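Long-range contacts in PelD (Pseudomonas aeruginosa, PDB 4EU0), which binds the second messenger cyclic di-GMP as an effector involved in pellicle formation, the present chain being its GAF and GGDEF-like part: residues Cys186-Glu191 and Val229-Thr234; Asp213-Leu218 and Arg225-Leu230; Arg203-Ser208 and Gln244-Leu249. All coordinates share one frame; numbering follows the deposited sequence.

Followed from the N terminus, all three contacts lie within the GGDEF-like region of the chain. Strand 185-192 opens the loop that contact 1 closes when strand 225-231 returns beside it. Within that loop, helix 198-207 starts contact 3, which closes later on helix 236-253, so contacts 1 and 3 cross. Contact 2 is the short hairpin of 213-218 and 225-230; it falls within the span of contact 3 and shares Val229 and Leu230 with contact 1. Contacts 1 and 2 thus join three neighbouring strands, while contact 3 pairs the two helices directly, over Phe190 of that sheet, with Leu227 and Gln215 touching the first helix. All three touch the bound cyclic di-GMP.

Contact 1 of 3, residues Cys186-Glu191 and Val229-Thr234; sequences CLYAFE and VLLPLT. With C2E (9,9'-[(2R,3R,3aS,5S,7aR,9R,10R,10aS,12S,14aR)-3,5,10,12-tetrahydroxy-5,12-dioxidooctahydro-2H,7H-difuro[3,2-d:3',2'-j][1,3,7,9,2,8]tetraoxadiphosphacyclododecine-2,9-diyl]bis(2-amino-1,9-dihydro-6H-purin-6-one)), chain B.
Cys186 pairs with Leu231, and Tyr188 with Val229, where strand 185-192 runs antiparallel to strand 225-231. Val229, Cys186 and Leu231 lose the most surface, and all three project from the sheet face that also carries Tyr188. In the first hydrogen-bonded pair Leu231 N reaches Cys186 O at 2.8 Å, whereas the return bond from Cys186 N to Leu231 O is longer, 3.2 Å, with the donor tilted 33° from the carbonyl plane; the strand ends here, just before Pro232. Cys186 CB faces Leu231 CB at 4.3 Å, and its side chain also touches Ser239 of helix 236-253 and Gln269 of strand 265-272. Tyr188 and Val229 make a more even pair, each backbone N lying 2.8 Å from the O of the other residue. Between them Leu187 and Leu230 form the non-hydrogen-bonded pair on the opposite face, against helix 162-181.

The two branches of Leu231 do different work. CD1 meets the edge of the Tyr188 ring in its plane, 3.6 Å from CD2 of the tyrosine, while Leu231 CD2 lies 3.7 Å from N2 of one guanine of cyclic di-GMP. Val229 CG2 similarly touches the Phe190 ring edge-on at CE2, 3.9 Å away. The far end of Tyr188 is fixed by a hydrogen bond between OH and Ser239 O. Past the strand end, Thr234 OG1 accepts a hydrogen bond from N2 of the same guanine at 3.1 Å and donates to Pro232 O, so the turn itself holds the hydroxyl toward the base.

The pair is the middle of a beta-alpha-beta-beta-alpha-beta core, strand order 2-3-1-4, with helices 198-207 and 236-253 on one face and 162-181 on the other, consistent with the GGDEF-like family; its turn lines the cyclic di-GMP pocket.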
# COMPACT_ATOMS: atom_id res chain seq x y z
N CYS A 186 -10.73 2.24 3.30
CA CYS A 186 -11.60 3.31 3.75
C CYS A 186 -10.79 4.57 3.99
O CYS A 186 -9.70 4.50 4.55
CB CYS A 186 -12.27 2.91 5.06
SG CYS A 186 -13.70 3.93 5.49
N LEU A 187 -11.33 5.71 3.56
CA LEU A 187 -10.81 7.02 3.94
C LEU A 187 -11.76 7.66 4.94
O LEU A 187 -12.96 7.76 4.68
CB LEU A 187 -10.74 7.95 2.73
CG LEU A 187 -9.43 8.44 2.11
CD1 LEU A 187 -9.75 9.53 1.06
CD2 LEU A 187 -8.42 8.94 3.15
N TYR A 188 -11.22 8.08 6.08
CA TYR A 188 -11.99 8.91 7.00
C TYR A 188 -11.43 10.31 7.00
O TYR A 188 -10.21 10.50 6.97
CB TYR A 188 -11.90 8.36 8.42
CG TYR A 188 -12.83 7.20 8.72
CD1 TYR A 188 -14.17 7.42 9.00
CD2 TYR A 188 -12.34 5.89 8.77
CE1 TYR A 188 -15.03 6.35 9.29
CE2 TYR A 188 -13.20 4.81 9.06
CZ TYR A 188 -14.53 5.05 9.32
OH TYR A 188 -15.39 4.02 9.62
N ALA A 189 -12.32 11.29 7.06
CA ALA A 189 -11.91 12.67 7.29
C ALA A 189 -12.58 13.13 8.56
O ALA A 189 -13.81 13.13 8.65
CB ALA A 189 -12.32 13.54 6.13
N PHE A 190 -11.77 13.53 9.55
CA PHE A 190 -12.31 14.08 10.78
C PHE A 190 -12.16 15.59 10.74
O PHE A 190 -11.05 16.11 10.80
CB PHE A 190 -11.60 13.48 12.01
CG PHE A 190 -11.72 11.99 12.11
CD1 PHE A 190 -12.82 11.41 12.73
CD2 PHE A 190 -10.73 11.15 11.61
CE1 PHE A 190 -12.96 10.03 12.83
CE2 PHE A 190 -10.84 9.76 11.72
CZ PHE A 190 -11.95 9.19 12.33
N GLU A 191 -13.28 16.29 10.58
CA GLU A 191 -13.27 17.74 10.54
C GLU A 191 -13.55 18.26 11.94
O GLU A 191 -14.55 17.92 12.55
CB GLU A 191 -14.32 18.25 9.56
CG GLU A 191 -14.32 19.77 9.43
CD GLU A 191 -15.50 20.31 8.63
OE1 GLU A 191 -16.43 19.54 8.30
OE2 GLU A 191 -15.49 21.53 8.34
N VAL A 229 -7.51 10.06 7.47
CA VAL A 229 -6.93 8.76 7.80
C VAL A 229 -7.30 7.76 6.72
O VAL A 229 -8.48 7.53 6.47
CB VAL A 229 -7.41 8.20 9.17
CG1 VAL A 229 -6.63 6.94 9.51
CG2 VAL A 229 -7.25 9.24 10.27
N LEU A 230 -6.29 7.16 6.10
CA LEU A 230 -6.52 6.05 5.17
C LEU A 230 -6.30 4.72 5.88
O LEU A 230 -5.30 4.52 6.58
CB LEU A 230 -5.57 6.17 3.97
CG LEU A 230 -5.61 5.00 2.97
CD1 LEU A 230 -6.88 5.03 2.12
CD2 LEU A 230 -4.36 4.99 2.08
N LEU A 231 -7.24 3.80 5.69
CA LEU A 231 -7.17 2.46 6.21
C LEU A 231 -7.01 1.48 5.05
O LEU A 231 -8.01 0.99 4.50
CB LEU A 231 -8.46 2.12 6.97
CG LEU A 231 -8.79 2.90 8.25
CD1 LEU A 231 -9.14 4.36 7.98
CD2 LEU A 231 -9.96 2.18 8.92
N PRO A 232 -5.75 1.18 4.66
CA PRO A 232 -5.55 0.27 3.52
C PRO A 232 -5.94 -1.16 3.86
O PRO A 232 -5.90 -1.56 5.02
CB PRO A 232 -4.03 0.34 3.28
CG PRO A 232 -3.59 1.63 3.94
CD PRO A 232 -4.47 1.68 5.17
N LEU A 233 -6.31 -1.93 2.83
CA LEU A 233 -6.57 -3.36 2.97
C LEU A 233 -7.48 -3.66 4.16
O LEU A 233 -7.21 -4.56 4.94
CB LEU A 233 -5.24 -4.13 3.10
CG LEU A 233 -4.25 -3.92 1.95
CD1 LEU A 233 -2.90 -4.52 2.28
CD2 LEU A 233 -4.80 -4.52 0.67
N THR A 234 -8.57 -2.91 4.27
CA THR A 234 -9.46 -2.99 5.41
C THR A 234 -10.90 -3.08 4.92
O THR A 234 -11.35 -2.23 4.17
CB THR A 234 -9.27 -1.76 6.31
OG1 THR A 234 -7.96 -1.81 6.86
CG2 THR A 234 -10.30 -1.72 7.44
P1 C2E B . -9.78 -4.20 18.13
O2P C2E B . -11.07 -4.16 18.92
O1P C2E B . -8.69 -3.21 18.45
O5' C2E B . -10.11 -4.09 16.57
C5' C2E B . -11.14 -4.87 15.96
C4' C2E B . -11.07 -4.76 14.44
O4' C2E B . -11.45 -3.44 14.02
C3' C2E B . -9.70 -5.01 13.83
O3' C2E B . -9.42 -6.38 13.53
C2' C2E B . -9.76 -4.20 12.56
O2' C2E B . -10.52 -4.93 11.59
C1' C2E B . -10.58 -3.00 12.98
N9 C2E B . -9.70 -1.91 13.48
C8 C2E B . -9.61 -1.47 14.75
N7 C2E B . -8.71 -0.46 14.85
C5 C2E B . -8.23 -0.24 13.62
C6 C2E B . -7.25 0.68 13.01
O6 C2E B . -6.61 1.58 13.78
N1 C2E B . -7.02 0.59 11.68
C2 C2E B . -7.64 -0.33 10.88
N2 C2E B . -7.33 -0.34 9.57
N3 C2E B . -8.55 -1.21 11.38
C4 C2E B . -8.88 -1.20 12.71
P11 C2E B . -7.89 -6.89 13.50
O21 C2E B . -7.87 -8.34 13.02
O11 C2E B . -6.97 -5.90 12.82
O5A C2E B . -7.53 -6.93 15.06
C5A C2E B . -8.30 -7.72 15.96
C4A C2E B . -7.81 -7.46 17.37
O4A C2E B . -6.41 -7.71 17.47
C3A C2E B . -7.95 -6.00 17.75
O3A C2E B . -9.23 -5.70 18.28
C2A C2E B . -6.87 -5.79 18.78
O2A C2E B . -7.29 -6.28 20.06
C1A C2E B . -5.77 -6.68 18.24
N91 C2E B . -4.85 -5.88 17.39
C81 C2E B . -4.76 -5.89 16.04
N71 C2E B . -3.79 -5.04 15.60
C51 C2E B . -3.25 -4.46 16.69
C61 C2E B . -2.17 -3.47 16.96
O61 C2E B . -1.47 -2.90 15.95
N11 C2E B . -1.92 -3.15 18.25
C21 C2E B . -2.60 -3.70 19.28
N21 C2E B . -2.29 -3.32 20.55
N31 C2E B . -3.59 -4.61 19.10
C41 C2E B . -3.95 -5.02 17.86

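Contact 2 of 3, residues Asp213-Leu218 and Arg225-Leu230; sequences DVQLRL and RVLLVL. With C2E (9,9'-[(2R,3R,3aS,5S,7aR,9R,10R,10aS,12S,14aR)-3,5,10,12-tetrahydroxy-5,12-dioxidooctahydro-2H,7H-difuro[3,2-d:3',2'-j][1,3,7,9,2,8]tetraoxadiphosphacyclododecine-2,9-diyl]bis(2-amino-1,9-dihydro-6H-purin-6-one)), chain B.
Leu216 and Leu228 meet CB to CB at 4.0 Å in the apolar centre of the hairpin, on the face covered by Phe167 of helix 162-181. On the same face Val214 stands next to Leu230, its CG2 4.0 Å from Leu230 CB. Three hydrogen-bonded pairs, Val214 with Leu230, Leu216 with Leu228 and Leu218 with Val226, tie the backbones together.

The other face is mixed. Leu227 has CG anti to the backbone N (chi1 -175°), and its CD1 lies against the aliphatic part of Arg217, 3.6 Å from CG of the arginine. Gln215 accompanies Val229, its CG 3.9 Å from Val229 CG2, and its amide NE2 is taken up by Leu205 O of helix 198-207.

At the ligand end Asp213 presents its carboxylate to the N1-N2 edge of the guanine. OD1 accepts from N2 of cyclic di-GMP at 3.0 Å, and OD2 faces N1 at 2.5 Å, a length too short to be taken literally. Asp213 leads into the edge strand of this beta hairpin and, with Arg210, matches the RxxD motif of the inhibitory (I) site of GGDEF domains.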
# COMPACT_ATOMS: atom_id res chain seq x y z
N ASP A 213 -2.15 2.02 8.41
CA ASP A 213 -2.94 3.25 8.29
C ASP A 213 -2.00 4.45 8.24
O ASP A 213 -0.96 4.48 8.93
CB ASP A 213 -3.90 3.43 9.46
CG ASP A 213 -4.94 2.32 9.56
OD1 ASP A 213 -5.02 1.43 8.69
OD2 ASP A 213 -5.70 2.36 10.55
N VAL A 214 -2.37 5.43 7.42
CA VAL A 214 -1.61 6.67 7.30
C VAL A 214 -2.53 7.87 7.44
O VAL A 214 -3.72 7.81 7.07
CB VAL A 214 -0.79 6.75 5.98
CG1 VAL A 214 0.38 5.75 6.01
CG2 VAL A 214 -1.67 6.51 4.75
N GLN A 215 -1.98 8.94 7.98
CA GLN A 215 -2.75 10.14 8.26
C GLN A 215 -2.14 11.38 7.65
O GLN A 215 -0.93 11.47 7.46
CB GLN A 215 -2.84 10.36 9.78
CG GLN A 215 -3.37 9.18 10.55
CD GLN A 215 -3.44 9.49 12.03
OE1 GLN A 215 -2.77 10.40 12.50
NE2 GLN A 215 -4.27 8.74 12.75
N LEU A 216 -3.01 12.36 7.39
CA LEU A 216 -2.61 13.69 6.95
C LEU A 216 -3.28 14.74 7.82
O LEU A 216 -4.51 14.72 8.00
CB LEU A 216 -3.03 13.94 5.49
CG LEU A 216 -2.05 13.86 4.32
CD1 LEU A 216 -2.57 14.71 3.16
CD2 LEU A 216 -0.65 14.31 4.72
N ARG A 217 -2.48 15.65 8.35
CA ARG A 217 -2.97 16.75 9.18
C ARG A 217 -3.05 18.00 8.30
O ARG A 217 -2.03 18.49 7.80
CB ARG A 217 -2.03 16.99 10.36
CG ARG A 217 -1.70 15.73 11.16
CD ARG A 217 -0.40 15.85 11.97
NE ARG A 217 0.77 16.15 11.14
CZ ARG A 217 2.03 16.11 11.56
NH1 ARG A 217 2.32 15.76 12.80
NH2 ARG A 217 3.02 16.42 10.72
N LEU A 218 -4.27 18.49 8.10
CA LEU A 218 -4.51 19.59 7.17
C LEU A 218 -5.40 20.66 7.77
O LEU A 218 -6.04 20.44 8.80
CB LEU A 218 -5.17 19.06 5.88
CG LEU A 218 -4.42 18.00 5.07
CD1 LEU A 218 -5.32 17.45 3.98
CD2 LEU A 218 -3.14 18.55 4.48
N ARG A 225 -9.18 22.36 11.34
CA ARG A 225 -8.34 21.17 11.32
C ARG A 225 -9.11 20.04 10.68
O ARG A 225 -10.28 19.79 11.01
CB ARG A 225 -7.94 20.77 12.74
CG ARG A 225 -7.16 21.81 13.52
CD ARG A 225 -6.99 21.35 14.97
NE ARG A 225 -6.17 22.29 15.75
CZ ARG A 225 -4.84 22.26 15.81
NH1 ARG A 225 -4.15 21.35 15.12
NH2 ARG A 225 -4.19 23.15 16.55
N VAL A 226 -8.47 19.35 9.74
CA VAL A 226 -9.02 18.13 9.17
C VAL A 226 -7.93 17.09 9.27
O VAL A 226 -6.81 17.33 8.80
CB VAL A 226 -9.41 18.29 7.68
CG1 VAL A 226 -9.78 16.93 7.07
CG2 VAL A 226 -10.55 19.30 7.50
N LEU A 227 -8.25 15.96 9.91
CA LEU A 227 -7.34 14.83 9.92
C LEU A 227 -7.86 13.75 8.99
O LEU A 227 -8.93 13.18 9.23
CB LEU A 227 -7.15 14.28 11.33
CG LEU A 227 -6.09 13.16 11.37
CD1 LEU A 227 -4.67 13.72 11.22
CD2 LEU A 227 -6.19 12.42 12.65
N LEU A 228 -7.11 13.50 7.93
CA LEU A 228 -7.44 12.43 7.00
C LEU A 228 -6.77 11.16 7.48
O LEU A 228 -5.59 11.17 7.86
CB LEU A 228 -6.87 12.78 5.63
CG LEU A 228 -7.58 12.45 4.33
CD1 LEU A 228 -9.11 12.47 4.43
CD2 LEU A 228 -7.04 13.48 3.32
N VAL A 229 -7.51 10.06 7.47
CA VAL A 229 -6.93 8.76 7.80
C VAL A 229 -7.30 7.76 6.72
O VAL A 229 -8.48 7.53 6.47
CB VAL A 229 -7.41 8.20 9.17
CG1 VAL A 229 -6.63 6.94 9.51
CG2 VAL A 229 -7.25 9.24 10.27
N LEU A 230 -6.29 7.16 6.10
CA LEU A 230 -6.52 6.05 5.17
C LEU A 230 -6.30 4.72 5.88
O LEU A 230 -5.30 4.52 6.58
CB LEU A 230 -5.57 6.17 3.97
CG LEU A 230 -5.61 5.00 2.97
CD1 LEU A 230 -6.88 5.03 2.12
CD2 LEU A 230 -4.36 4.99 2.08
P1 C2E B . -9.78 -4.20 18.13
O2P C2E B . -11.07 -4.16 18.92
O1P C2E B . -8.69 -3.21 18.45
O5' C2E B . -10.11 -4.09 16.57
C5' C2E B . -11.14 -4.87 15.96
C4' C2E B . -11.07 -4.76 14.44
O4' C2E B . -11.45 -3.44 14.02
C3' C2E B . -9.70 -5.01 13.83
O3' C2E B . -9.42 -6.38 13.53
C2' C2E B . -9.76 -4.20 12.56
O2' C2E B . -10.52 -4.93 11.59
C1' C2E B . -10.58 -3.00 12.98
N9 C2E B . -9.70 -1.91 13.48
C8 C2E B . -9.61 -1.47 14.75
N7 C2E B . -8.71 -0.46 14.85
C5 C2E B . -8.23 -0.24 13.62
C6 C2E B . -7.25 0.68 13.01
O6 C2E B . -6.61 1.58 13.78
N1 C2E B . -7.02 0.59 11.68
C2 C2E B . -7.64 -0.33 10.88
N2 C2E B . -7.33 -0.34 9.57
N3 C2E B . -8.55 -1.21 11.38
C4 C2E B . -8.88 -1.20 12.71
P11 C2E B . -7.89 -6.89 13.50
O21 C2E B . -7.87 -8.34 13.02
O11 C2E B . -6.97 -5.90 12.82
O5A C2E B . -7.53 -6.93 15.06
C5A C2E B . -8.30 -7.72 15.96
C4A C2E B . -7.81 -7.46 17.37
O4A C2E B . -6.41 -7.71 17.47
C3A C2E B . -7.95 -6.00 17.75
O3A C2E B . -9.23 -5.70 18.28
C2A C2E B . -6.87 -5.79 18.78
O2A C2E B . -7.29 -6.28 20.06
C1A C2E B . -5.77 -6.68 18.24
N91 C2E B . -4.85 -5.88 17.39
C81 C2E B . -4.76 -5.89 16.04
N71 C2E B . -3.79 -5.04 15.60
C51 C2E B . -3.25 -4.46 16.69
C61 C2E B . -2.17 -3.47 16.96
O61 C2E B . -1.47 -2.90 15.95
N11 C2E B . -1.92 -3.15 18.25
C21 C2E B . -2.60 -3.70 19.28
N21 C2E B . -2.29 -3.32 20.55
N31 C2E B . -3.59 -4.61 19.10
C41 C2E B . -3.95 -5.02 17.86

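Contact 3 of 3, residues Arg203-Ser208 and Gln244-Leu249; sequences RLLEGS and QRLRIL. With C2E (9,9'-[(2R,3R,3aS,5S,7aR,9R,10R,10aS,12S,14aR)-3,5,10,12-tetrahydroxy-5,12-dioxidooctahydro-2H,7H-difuro[3,2-d:3',2'-j][1,3,7,9,2,8]tetraoxadiphosphacyclododecine-2,9-diyl]bis(2-amino-1,9-dihydro-6H-purin-6-one)), chain B.
Arg245 links Ser208 to the bound nucleotide through one guanidinium group. Its NH2 donates to Ser208 O at 2.8 Å, with the oxygen close to the guanidinium plane, and to guanine O6 of cyclic di-GMP at 2.7 Å; NE donates to N7 of the same base at 2.9 Å. The side chain is extended as far as CD and then bends (chi3 73°), which places NE beside N7.

Ser208 is positioned in turn by Leu205, one turn back in the chain. Its OG, set between the backbone N and the carbonyl carbon, donates to Leu205 O at 2.6 Å; that carbonyl also accepts from Ser208 N. Ser208 CB packs between Leu246 CD1, 3.6 Å away, and Leu249 CD2.

Farther out the contact is apolar. Leu204 and Leu249 reach from their two helices toward one another and overlap, Leu204 CD1 coming within 3.7 Å of Leu249 CG. Leu205 crosses Leu246 at about a right angle, their CD2 atoms 3.8 Å apart, and both rest on Phe190 of the sheet beneath.

The arginine therefore reads the Hoogsteen edge, O6 and N7, of the guanine whose N1-N2 edge is held by Asp213. Arg210 brings a second positive charge close to Arg245, a repulsion that the ligand phosphates and Asp213 may partly offset.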
# COMPACT_ATOMS: atom_id res chain seq x y z
N ARG A 203 -4.64 15.37 18.53
CA ARG A 203 -3.56 14.61 19.14
C ARG A 203 -3.99 13.20 19.48
O ARG A 203 -3.20 12.25 19.34
CB ARG A 203 -3.02 15.33 20.38
CG ARG A 203 -2.17 16.53 20.03
CD ARG A 203 -1.85 17.34 21.26
NE ARG A 203 -0.92 18.44 20.96
CZ ARG A 203 0.40 18.32 20.93
NH1 ARG A 203 0.98 17.16 21.22
NH2 ARG A 203 1.15 19.38 20.64
N LEU A 204 -5.23 13.05 19.95
CA LEU A 204 -5.76 11.72 20.24
C LEU A 204 -5.89 10.89 18.96
O LEU A 204 -5.54 9.72 18.92
CB LEU A 204 -7.09 11.81 21.01
CG LEU A 204 -7.59 10.50 21.64
CD1 LEU A 204 -6.72 10.08 22.81
CD2 LEU A 204 -9.04 10.65 22.09
N LEU A 205 -6.39 11.52 17.90
CA LEU A 205 -6.51 10.84 16.61
C LEU A 205 -5.13 10.43 16.08
O LEU A 205 -4.94 9.30 15.62
CB LEU A 205 -7.28 11.72 15.61
CG LEU A 205 -8.78 11.87 15.86
CD1 LEU A 205 -9.32 13.00 15.00
CD2 LEU A 205 -9.54 10.54 15.59
N GLU A 206 -4.15 11.33 16.17
CA GLU A 206 -2.78 11.00 15.77
C GLU A 206 -2.23 9.80 16.53
O GLU A 206 -1.62 8.92 15.94
CB GLU A 206 -1.84 12.20 15.95
CG GLU A 206 -2.15 13.37 15.03
CD GLU A 206 -1.27 14.57 15.34
OE1 GLU A 206 -0.07 14.37 15.64
OE2 GLU A 206 -1.77 15.71 15.29
N GLY A 207 -2.48 9.74 17.84
CA GLY A 207 -1.93 8.67 18.67
C GLY A 207 -2.57 7.32 18.41
O GLY A 207 -2.00 6.29 18.77
N SER A 208 -3.74 7.33 17.77
CA SER A 208 -4.51 6.11 17.50
C SER A 208 -3.99 5.33 16.30
O SER A 208 -4.43 4.19 16.06
CB SER A 208 -5.98 6.46 17.25
OG SER A 208 -6.17 6.99 15.96
N GLN A 244 -15.35 2.12 16.30
CA GLN A 244 -15.76 1.62 17.60
C GLN A 244 -14.58 1.72 18.57
O GLN A 244 -14.76 2.10 19.74
CB GLN A 244 -16.30 0.18 17.52
CG GLN A 244 -16.96 -0.33 18.81
CD GLN A 244 -17.50 -1.75 18.72
OE1 GLN A 244 -16.89 -2.62 18.11
NE2 GLN A 244 -18.64 -1.99 19.35
N ARG A 245 -13.38 1.42 18.08
CA ARG A 245 -12.17 1.51 18.92
C ARG A 245 -11.86 2.97 19.25
O ARG A 245 -11.46 3.28 20.38
CB ARG A 245 -10.97 0.84 18.25
CG ARG A 245 -9.71 0.85 19.12
CD ARG A 245 -8.53 0.13 18.47
NE ARG A 245 -7.92 0.86 17.35
CZ ARG A 245 -6.99 1.82 17.47
NH1 ARG A 245 -6.58 2.23 18.66
NH2 ARG A 245 -6.48 2.38 16.37
N LEU A 246 -12.03 3.85 18.27
CA LEU A 246 -11.85 5.28 18.47
C LEU A 246 -12.80 5.84 19.52
O LEU A 246 -12.39 6.65 20.35
CB LEU A 246 -12.06 6.05 17.17
CG LEU A 246 -10.89 6.77 16.52
CD1 LEU A 246 -9.55 6.02 16.64
CD2 LEU A 246 -11.21 7.13 15.08
N ARG A 247 -14.06 5.44 19.46
CA ARG A 247 -15.02 5.94 20.44
C ARG A 247 -14.63 5.56 21.88
O ARG A 247 -14.82 6.36 22.79
CB ARG A 247 -16.45 5.51 20.09
CG ARG A 247 -16.89 6.09 18.75
CD ARG A 247 -18.39 6.16 18.62
NE ARG A 247 -18.82 6.70 17.33
CZ ARG A 247 -19.14 7.97 17.10
NH1 ARG A 247 -19.09 8.86 18.09
NH2 ARG A 247 -19.54 8.34 15.89
N ILE A 248 -14.05 4.38 22.05
CA ILE A 248 -13.62 3.91 23.37
C ILE A 248 -12.46 4.78 23.86
O ILE A 248 -12.43 5.19 25.02
CB ILE A 248 -13.23 2.41 23.36
CG1 ILE A 248 -14.48 1.54 23.17
CG2 ILE A 248 -12.50 2.01 24.66
CD1 ILE A 248 -14.18 0.09 22.80
N LEU A 249 -11.53 5.05 22.95
CA LEU A 249 -10.37 5.90 23.24
C LEU A 249 -10.80 7.32 23.60
O LEU A 249 -10.32 7.89 24.57
CB LEU A 249 -9.42 5.88 22.03
CG LEU A 249 -8.17 6.74 21.97
CD1 LEU A 249 -7.17 6.37 23.05
CD2 LEU A 249 -7.55 6.57 20.61
P1 C2E B . -9.78 -4.20 18.13
O2P C2E B . -11.07 -4.16 18.92
O1P C2E B . -8.69 -3.21 18.45
O5' C2E B . -10.11 -4.09 16.57
C5' C2E B . -11.14 -4.87 15.96
C4' C2E B . -11.07 -4.76 14.44
O4' C2E B . -11.45 -3.44 14.02
C3' C2E B . -9.70 -5.01 13.83
O3' C2E B . -9.42 -6.38 13.53
C2' C2E B . -9.76 -4.20 12.56
O2' C2E B . -10.52 -4.93 11.59
C1' C2E B . -10.58 -3.00 12.98
N9 C2E B . -9.70 -1.91 13.48
C8 C2E B . -9.61 -1.47 14.75
N7 C2E B . -8.71 -0.46 14.85
C5 C2E B . -8.23 -0.24 13.62
C6 C2E B . -7.25 0.68 13.01
O6 C2E B . -6.61 1.58 13.78
N1 C2E B . -7.02 0.59 11.68
C2 C2E B . -7.64 -0.33 10.88
N2 C2E B . -7.33 -0.34 9.57
N3 C2E B . -8.55 -1.21 11.38
C4 C2E B . -8.88 -1.20 12.71
P11 C2E B . -7.89 -6.89 13.50
O21 C2E B . -7.87 -8.34 13.02
O11 C2E B . -6.97 -5.90 12.82
O5A C2E B . -7.53 -6.93 15.06
C5A C2E B . -8.30 -7.72 15.96
C4A C2E B . -7.81 -7.46 17.37
O4A C2E B . -6.41 -7.71 17.47
C3A C2E B . -7.95 -6.00 17.75
O3A C2E B . -9.23 -5.70 18.28
C2A C2E B . -6.87 -5.79 18.78
O2A C2E B . -7.29 -6.28 20.06
C1A C2E B . -5.77 -6.68 18.24
N91 C2E B . -4.85 -5.88 17.39
C81 C2E B . -4.76 -5.89 16.04
N71 C2E B . -3.79 -5.04 15.60
C51 C2E B . -3.25 -4.46 16.69
C61 C2E B . -2.17 -3.47 16.96
O61 C2E B . -1.47 -2.90 15.95
N11 C2E B . -1.92 -3.15 18.25
C21 C2E B . -2.60 -3.70 19.28
N21 C2E B . -2.29 -3.32 20.55
N31 C2E B . -3.59 -4.61 19.10
C41 C2E B . -3.95 -5.02 17.86